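Putative sporulation-specific glycosylase ydhD (PDB 3CZ8) probably binds chitin-like polysaccharides and cleaves glycosidic bonds during sporulation, the part in this structure being the glycosyl hydrolase family 18 domain. Local coordinates at residues T116-Q121 against T149-A154; S190-V195 against I230-G235; E200-I205 against M292-E297. The protein carries 1 engineered substitution. One frame throughout, in Å; residues are numbered along the deposited sequence. Where two conformers were deposited one is given.

Contact 1. Residues T116-Q121 against T149-A154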
# COMPACT_ATOMS: atom_id res chain seq x y z
N THR A 116 -11.25 -12.31 12.28
CA THR A 116 -10.37 -13.07 11.41
C THR A 116 -9.21 -13.50 12.27
O THR A 116 -8.44 -12.67 12.76
CB THR A 116 -9.89 -12.26 10.20
OG1 THR A 116 -11.03 -11.85 9.44
CG2 THR A 116 -8.97 -13.10 9.31
N ILE A 117 -9.10 -14.80 12.52
CA ILE A 117 -7.97 -15.33 13.25
C ILE A 117 -6.82 -15.43 12.25
O ILE A 117 -6.93 -16.09 11.22
CB ILE A 117 -8.27 -16.70 13.92
CG1 ILE A 117 -9.31 -16.55 15.05
CG2 ILE A 117 -7.00 -17.33 14.46
CD1 ILE A 117 -8.85 -15.68 16.25
N ASP A 118 -5.73 -14.72 12.55
CA ASP A 118 -4.53 -14.78 11.73
C ASP A 118 -3.39 -15.24 12.64
O ASP A 118 -2.51 -14.46 13.00
CB ASP A 118 -4.26 -13.42 11.08
CG ASP A 118 -3.03 -13.42 10.17
OD1 ASP A 118 -2.65 -14.49 9.66
OD2 ASP A 118 -2.44 -12.34 9.96
N PHE A 119 -3.44 -16.51 13.02
CA PHE A 119 -2.35 -17.10 13.79
C PHE A 119 -1.42 -17.80 12.82
O PHE A 119 -1.80 -18.74 12.13
CB PHE A 119 -2.85 -18.08 14.87
CG PHE A 119 -3.61 -17.42 16.01
CD1 PHE A 119 -3.67 -16.04 16.15
CD2 PHE A 119 -4.24 -18.22 16.97
CE1 PHE A 119 -4.37 -15.45 17.20
CE2 PHE A 119 -4.93 -17.64 18.03
CZ PHE A 119 -5.00 -16.25 18.15
N GLU A 120 -0.18 -17.32 12.78
CA GLU A 120 0.82 -17.91 11.91
C GLU A 120 1.92 -18.57 12.72
O GLU A 120 2.11 -18.26 13.90
CB GLU A 120 1.37 -16.88 10.93
CG GLU A 120 0.36 -16.47 9.88
CD GLU A 120 0.90 -15.44 8.91
OE1 GLU A 120 2.09 -15.52 8.55
OE2 GLU A 120 0.12 -14.56 8.52
N GLN A 121 2.62 -19.50 12.06
CA GLN A 121 3.64 -20.35 12.67
C GLN A 121 3.08 -21.14 13.86
O GLN A 121 3.72 -21.26 14.90
CB GLN A 121 4.89 -19.55 13.06
CG GLN A 121 5.64 -18.91 11.88
CD GLN A 121 6.62 -17.83 12.33
OE1 GLN A 121 7.36 -18.00 13.30
NE2 GLN A 121 6.63 -16.71 11.62
N THR A 149 -13.97 -16.18 10.98
CA THR A 149 -13.17 -16.43 9.79
C THR A 149 -11.71 -16.63 10.20
O THR A 149 -11.32 -16.25 11.30
CB THR A 149 -13.27 -15.28 8.74
OG1 THR A 149 -12.56 -14.12 9.21
CG2 THR A 149 -14.72 -14.90 8.45
N ILE A 150 -10.92 -17.24 9.32
CA ILE A 150 -9.54 -17.57 9.63
C ILE A 150 -8.65 -17.41 8.39
O ILE A 150 -9.07 -17.74 7.27
CB ILE A 150 -9.42 -19.00 10.24
CG1 ILE A 150 -7.96 -19.32 10.61
CG2 ILE A 150 -10.01 -20.05 9.28
CD1 ILE A 150 -7.79 -20.58 11.42
N ALA A 151 -7.45 -16.87 8.59
CA ALA A 151 -6.44 -16.84 7.55
C ALA A 151 -5.52 -18.03 7.76
O ALA A 151 -4.92 -18.17 8.83
CB ALA A 151 -5.67 -15.52 7.59
N VAL A 152 -5.44 -18.91 6.76
CA VAL A 152 -4.55 -20.08 6.80
C VAL A 152 -3.58 -20.05 5.62
O VAL A 152 -3.89 -19.48 4.57
CB VAL A 152 -5.33 -21.45 6.82
CG1 VAL A 152 -6.18 -21.60 8.08
CG2 VAL A 152 -6.18 -21.63 5.57
N PRO A 153 -2.38 -20.66 5.78
CA PRO A 153 -1.51 -20.79 4.61
C PRO A 153 -2.03 -21.87 3.66
O PRO A 153 -2.73 -22.79 4.09
CB PRO A 153 -0.16 -21.22 5.21
CG PRO A 153 -0.30 -21.08 6.69
CD PRO A 153 -1.75 -21.21 6.99
N ALA A 154 -1.72 -21.74 2.38
CA ALA A 154 -2.13 -22.71 1.37
C ALA A 154 -1.49 -24.06 1.61
O ALA A 154 -0.28 -24.15 1.85
CB ALA A 154 -1.79 -22.20 -0.02
O HOH W 1 -4.65 -18.73 11.48
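Thr149 meets Thr116 hydroxyl to hydroxyl: Thr149 OG1 and Thr116 OG1 lie 2.7 Å apart, within hydrogen-bonding distance, though the Thr116 hydroxyl has another acceptor within reach. Thr149 OG1 stands between its own backbone N and carbonyl carbon (chi1 72°), and it also bonds Val115 O, while Thr116 OG1 bonds Ser37 OG. An alanine at Thr116 would probably leave the hydroxyls of Thr149 and Ser37 without their shared partner and thin the packing where CG2 lies near Ala151 N. Thr149 O then accepts Ile117 N at 2.9 Å. On the opposite face of the sheet, Ile150 CG1 passes 3.4 Å from Ile117 O and packs against Ile117 CB. Ala151 N closes the pairing with a hydrogen bond of 2.8 Å to Ile117 O, and Ala151 CB rests 3.8 Å from Asp118 OD1. Beyond it the chains diverge, and a water bridges them, donating to Ala151 O (2.7 Å) and Phe119 O (2.9 Å). Asp118-Phe119-Glu120 matches the DxE end of the family 18 signature; Glu120 is the predicted proton donor, and its OE2 hydrogen-bonds a glycerol that probably came from the crystallisation liquor. These parallel strands, 27° apart, are the two strands of a beta-alpha-beta unit. Helix 127-143 packs on the Ile117 and Ile150 face through Phe130, Leu134 and Leu137, whereas Thr116 and Thr149 point into the barrel, touching Leu70 of strand 68-77 and Phe179 of strand 177-181, the next strands on either side.

Contact 2. Residues S190-V195 against I230-G235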
# COMPACT_ATOMS: atom_id res chain seq x y z
N SER A 190 13.65 -17.32 -0.75
CA SER A 190 13.74 -18.47 -1.64
C SER A 190 14.37 -18.14 -3.00
O SER A 190 14.73 -16.99 -3.28
CB SER A 190 12.37 -19.12 -1.83
OG SER A 190 11.60 -18.46 -2.83
N GLU A 191 14.52 -19.18 -3.83
CA GLU A 191 14.90 -19.09 -5.24
C GLU A 191 13.76 -18.40 -6.01
O GLU A 191 12.59 -18.57 -5.67
CB GLU A 191 15.13 -20.52 -5.76
CG GLU A 191 15.58 -20.68 -7.21
CD GLU A 191 17.09 -20.68 -7.37
OE1 GLU A 191 17.78 -21.42 -6.64
OE2 GLU A 191 17.59 -19.95 -8.26
N PRO A 192 14.11 -17.57 -7.03
CA PRO A 192 13.12 -16.96 -7.93
C PRO A 192 12.12 -17.91 -8.58
O PRO A 192 12.48 -19.01 -9.00
CB PRO A 192 13.98 -16.27 -9.00
CG PRO A 192 15.36 -16.84 -8.82
CD PRO A 192 15.47 -17.11 -7.37
N GLY A 193 10.87 -17.46 -8.65
CA GLY A 193 9.78 -18.21 -9.28
C GLY A 193 8.44 -17.56 -8.98
O GLY A 193 8.37 -16.60 -8.21
N PRO A 194 7.35 -18.08 -9.59
CA PRO A 194 6.01 -17.50 -9.47
C PRO A 194 5.50 -17.50 -8.03
O PRO A 194 5.60 -18.51 -7.34
CB PRO A 194 5.14 -18.42 -10.34
CG PRO A 194 5.92 -19.68 -10.46
CD PRO A 194 7.35 -19.28 -10.44
N VAL A 195 4.96 -16.36 -7.61
CA VAL A 195 4.47 -16.18 -6.25
C VAL A 195 3.23 -17.05 -5.97
O VAL A 195 3.09 -17.64 -4.89
CB VAL A 195 4.15 -14.70 -5.99
CG1 VAL A 195 3.47 -14.53 -4.67
CG2 VAL A 195 5.43 -13.86 -6.03
N ILE A 230 19.54 -12.82 -9.79
CA ILE A 230 19.96 -14.14 -10.29
C ILE A 230 21.49 -14.24 -10.36
O ILE A 230 22.18 -13.24 -10.15
CB ILE A 230 19.18 -14.65 -11.54
CG1 ILE A 230 19.09 -13.59 -12.64
CG2 ILE A 230 17.80 -15.15 -11.12
CD1 ILE A 230 18.48 -14.11 -13.93
N PRO A 231 22.04 -15.40 -10.77
CA PRO A 231 22.76 -16.27 -9.88
C PRO A 231 22.43 -16.03 -8.39
O PRO A 231 23.05 -15.20 -7.72
CB PRO A 231 24.21 -16.03 -10.31
CG PRO A 231 24.02 -15.73 -11.92
CD PRO A 231 22.47 -15.71 -12.14
N TYR A 232 21.41 -16.76 -7.93
CA TYR A 232 20.87 -16.66 -6.57
C TYR A 232 21.90 -17.04 -5.51
O TYR A 232 22.59 -18.06 -5.62
CB TYR A 232 19.59 -17.49 -6.43
CG TYR A 232 19.08 -17.62 -5.00
CD1 TYR A 232 18.54 -16.51 -4.34
CD2 TYR A 232 19.14 -18.83 -4.32
CE1 TYR A 232 18.08 -16.61 -3.03
CE2 TYR A 232 18.68 -18.94 -3.01
CZ TYR A 232 18.15 -17.83 -2.37
OH TYR A 232 17.69 -17.93 -1.08
N GLN A 233 21.97 -16.21 -4.47
CA GLN A 233 22.96 -16.33 -3.42
C GLN A 233 22.28 -16.63 -2.07
O GLN A 233 21.30 -15.95 -1.73
CB GLN A 233 23.79 -15.04 -3.35
CG GLN A 233 24.82 -14.94 -2.22
CD GLN A 233 26.09 -15.75 -2.47
OE1 GLN A 233 26.35 -16.20 -3.58
NE2 GLN A 233 26.88 -15.93 -1.41
N PRO A 234 22.79 -17.63 -1.33
CA PRO A 234 22.38 -17.90 0.05
C PRO A 234 22.68 -16.72 0.97
O PRO A 234 23.74 -16.10 0.86
CB PRO A 234 23.25 -19.10 0.45
CG PRO A 234 23.71 -19.69 -0.82
CD PRO A 234 23.82 -18.58 -1.79
N GLY A 235 21.74 -16.42 1.86
CA GLY A 235 21.89 -15.28 2.77
C GLY A 235 21.20 -14.02 2.29
O GLY A 235 20.75 -13.21 3.10
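Glu191 and Tyr232 bring two irregular loops closest together, with 6.6 Å between Glu191 CA and Tyr232 CA. The pairing runs in opposite senses: Ser190 CA lies nearest Pro234 CA at 8.8 Å, and Pro192 CA nearest Ile230 CA at 7.8 Å. No hydrogen bond crosses between the loops, and what joins them is the laying of one backbone against an aromatic ring. Tyr232 carries its CG anti to the backbone N (chi1 171°), and the face of its ring lies against the chain at Glu191. Glu191 CA stands over the ring centre, 4.2 Å from it and only 5° off the normal, in a CH-pi contact; Glu191 N lies over a face as well. Ser190 O approaches the ring obliquely and comes within 3.4 Å of Tyr232 CE1. The Glu191 side chain bends at chi2 (90°) and crosses Tyr232 obliquely; its OE2 is 3.7 Å from Tyr232 CB, and OE1 is near CD2. Next along the loop, Pro192 CG packs on Ile230 CG2 at 3.8 Å, and Pro192 CD lies 4.2 Å from Tyr232 CB. Pro192 and Ile230 both rest on Glu279 of strand 277-281, so loop 190-195, which follows barrel strand 177-181, is laid against the five-stranded antiparallel sheet inserted in the barrel. On its own side that loop is tied down by polar bonds: Ser190 OG to His187 N, and Glu191 O to His186 ND1. Tyr232 and Glu191 also touch a crystal neighbour, so the detail of this surface patch may partly reflect the lattice. The chemistry across the contact is dispersive and weakly polar, and the lack of a directional bond or ion pair is likely to leave the ring's position set by shape and packing.

Contact 3. Residues E200-I205 against M292-E297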
# COMPACT_ATOMS: atom_id res chain seq x y z
N GLU A 200 -0.29 -24.68 -8.57
CA GLU A 200 -0.33 -24.94 -7.13
C GLU A 200 -1.64 -24.49 -6.47
O GLU A 200 -2.05 -25.04 -5.45
CB GLU A 200 0.89 -24.34 -6.44
CG GLU A 200 2.23 -24.94 -6.86
CD GLU A 200 2.33 -26.45 -6.64
OE1 GLU A 200 1.98 -26.93 -5.54
OE2 GLU A 200 2.76 -27.14 -7.58
N ILE A 201 -2.28 -23.48 -7.06
CA ILE A 201 -3.60 -23.00 -6.63
C ILE A 201 -4.65 -24.09 -6.89
O ILE A 201 -5.49 -24.37 -6.02
CB ILE A 201 -3.98 -21.66 -7.33
CG1 ILE A 201 -3.10 -20.52 -6.81
CG2 ILE A 201 -5.46 -21.29 -7.12
CD1 ILE A 201 -3.15 -19.30 -7.68
N ARG A 202 -4.57 -24.69 -8.07
CA ARG A 202 -5.38 -25.85 -8.47
C ARG A 202 -5.30 -26.97 -7.44
O ARG A 202 -6.32 -27.43 -6.94
CB ARG A 202 -4.91 -26.36 -9.84
CG ARG A 202 -5.60 -27.64 -10.34
CD ARG A 202 -6.73 -27.33 -11.28
NE ARG A 202 -6.28 -26.56 -12.44
CZ ARG A 202 -7.07 -25.88 -13.26
NH1 ARG A 202 -8.39 -25.86 -13.06
NH2 ARG A 202 -6.55 -25.21 -14.28
N ARG A 203 -4.07 -27.37 -7.12
CA ARG A 203 -3.79 -28.41 -6.12
C ARG A 203 -4.31 -28.05 -4.73
O ARG A 203 -4.85 -28.91 -4.04
CB ARG A 203 -2.30 -28.71 -6.06
CG ARG A 203 -1.78 -29.61 -7.16
CD ARG A 203 -0.26 -29.59 -7.19
NE ARG A 203 0.28 -30.43 -8.26
CZ ARG A 203 0.49 -30.03 -9.51
NH1 ARG A 203 0.20 -28.79 -9.89
NH2 ARG A 203 0.98 -30.89 -10.40
N THR A 204 -4.13 -26.78 -4.34
CA THR A 204 -4.62 -26.27 -3.05
C THR A 204 -6.13 -26.37 -2.96
O THR A 204 -6.66 -26.88 -1.96
CB THR A 204 -4.17 -24.80 -2.82
OG1 THR A 204 -2.74 -24.72 -2.86
CG2 THR A 204 -4.66 -24.27 -1.47
N ILE A 205 -6.82 -25.92 -4.01
CA ILE A 205 -8.28 -26.00 -4.09
C ILE A 205 -8.76 -27.46 -4.01
O ILE A 205 -9.64 -27.78 -3.20
CB ILE A 205 -8.82 -25.29 -5.36
CG1 ILE A 205 -8.68 -23.77 -5.23
CG2 ILE A 205 -10.29 -25.63 -5.61
CD1 ILE A 205 -8.87 -23.02 -6.55
N MET A 292 -9.71 -15.43 -10.39
CA MET A 292 -11.17 -15.32 -10.30
C MET A 292 -11.86 -16.41 -11.14
O MET A 292 -12.92 -16.90 -10.77
CB MET A 292 -11.66 -13.91 -10.67
CG MET A 292 -13.17 -13.69 -10.52
SD MET A 292 -13.91 -14.22 -8.95
CE MET A 292 -14.13 -12.67 -8.10
N GLN A 293 -11.23 -16.78 -12.25
CA GLN A 293 -11.71 -17.85 -13.12
C GLN A 293 -11.72 -19.22 -12.45
O GLN A 293 -12.69 -19.95 -12.58
CB GLN A 293 -10.88 -17.89 -14.41
CG GLN A 293 -11.33 -16.91 -15.48
CD GLN A 293 -10.41 -16.91 -16.69
OE1 GLN A 293 -9.99 -17.97 -17.17
NE2 GLN A 293 -10.09 -15.72 -17.19
N ILE A 294 -10.64 -19.56 -11.73
CA ILE A 294 -10.57 -20.84 -11.01
C ILE A 294 -11.45 -20.86 -9.75
O ILE A 294 -11.86 -21.93 -9.28
CB ILE A 294 -9.10 -21.28 -10.71
CG1 ILE A 294 -9.02 -22.80 -10.56
CG2 ILE A 294 -8.52 -20.54 -9.50
CD1 ILE A 294 -7.63 -23.37 -10.62
N VAL A 295 -11.75 -19.68 -9.23
CA VAL A 295 -12.71 -19.53 -8.14
C VAL A 295 -14.11 -19.84 -8.67
O VAL A 295 -14.88 -20.56 -8.01
CB VAL A 295 -12.60 -18.13 -7.48
CG1 VAL A 295 -13.90 -17.71 -6.78
CG2 VAL A 295 -11.43 -18.10 -6.50
N ARG A 296 -14.40 -19.34 -9.86
CA ARG A 296 -15.69 -19.56 -10.52
C ARG A 296 -15.85 -21.00 -11.01
O ARG A 296 -16.94 -21.56 -10.91
CB ARG A 296 -15.88 -18.58 -11.68
CG ARG A 296 -16.16 -17.15 -11.23
CD ARG A 296 -16.18 -16.19 -12.41
NE ARG A 296 -17.47 -16.17 -13.09
CZ ARG A 296 -17.76 -15.42 -14.15
NH1 ARG A 296 -16.84 -14.62 -14.68
NH2 ARG A 296 -18.97 -15.48 -14.69
N GLU A 297 -14.76 -21.57 -11.53
CA GLU A 297 -14.70 -22.96 -11.98
C GLU A 297 -15.06 -23.96 -10.87
O GLU A 297 -15.76 -24.94 -11.10
CB GLU A 297 -13.30 -23.28 -12.53
CG GLU A 297 -13.14 -24.69 -13.13
CD GLU A 297 -11.68 -25.09 -13.37
OE1 GLU A 297 -11.41 -26.31 -13.40
OE2 GLU A 297 -10.81 -24.21 -13.54
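Arg202 NH1 faces both carboxylate oxygens of Glu297: it donates to Glu297 OE2 at 3.0 Å in a salt bridge, and Glu297 OE1 is 3.1 Å from the same NH1. The bond is bent, with an N-H...O angle of 137°; it meets OE2 on the syn side, the guanidinium and carboxylate planes being 53° apart. The arginine chain bends at chi2 and chi3, and its flat group comes to lie over Ile294, whose CD1 sits 3.5 Å above the guanidinium plane, offset toward the rim. Beneath this, Ile294 CG2 meets Ile201 CG2 and Ile205 CD1, each at 3.9 Å, and the Ile205 and Ile294 side chains run antiparallel alongside each other. The axes of segments 200-205 and 292-297, within helices 198-208 and 285-297, approach to 11.2 Å at 28°, nearly side by side on the outside of the barrel, and Ile205 and Val295 both pack on Ile219 of strand 217-220. Met292 and Arg296 reach Met251 and Gln254 of the second subunit. An apolar isoleucine seam thus lies between the two helices, beside barrel strand 217-220, roofed toward solvent by an ion pair whose cation is shielded on one face by Ile294.

Contacts 1 and 3 are buried, and contact 2 lies on the surface. Contact 1 holds two adjacent strands of the barrel and relies on backbone hydrogen bonds, a hydroxyl pair and a bridging water beside the probable catalytic site. Contact 3 belongs to the outer layer of helices, where isoleucines pack beneath a salt bridge; it touches contact 1 where Thr204 CG2 packs on Ala154 CB. Contact 2 joins a barrel loop to the inserted sheet mainly through a CH-pi contact and apolar packing, without hydrogen bonds, its nearest atoms about 8 Å from contact 1 and about 7 Å from contact 3. Loop 190-195 soon runs into helix 198-208; the segments of contacts 2 and 3 alternate along the chain.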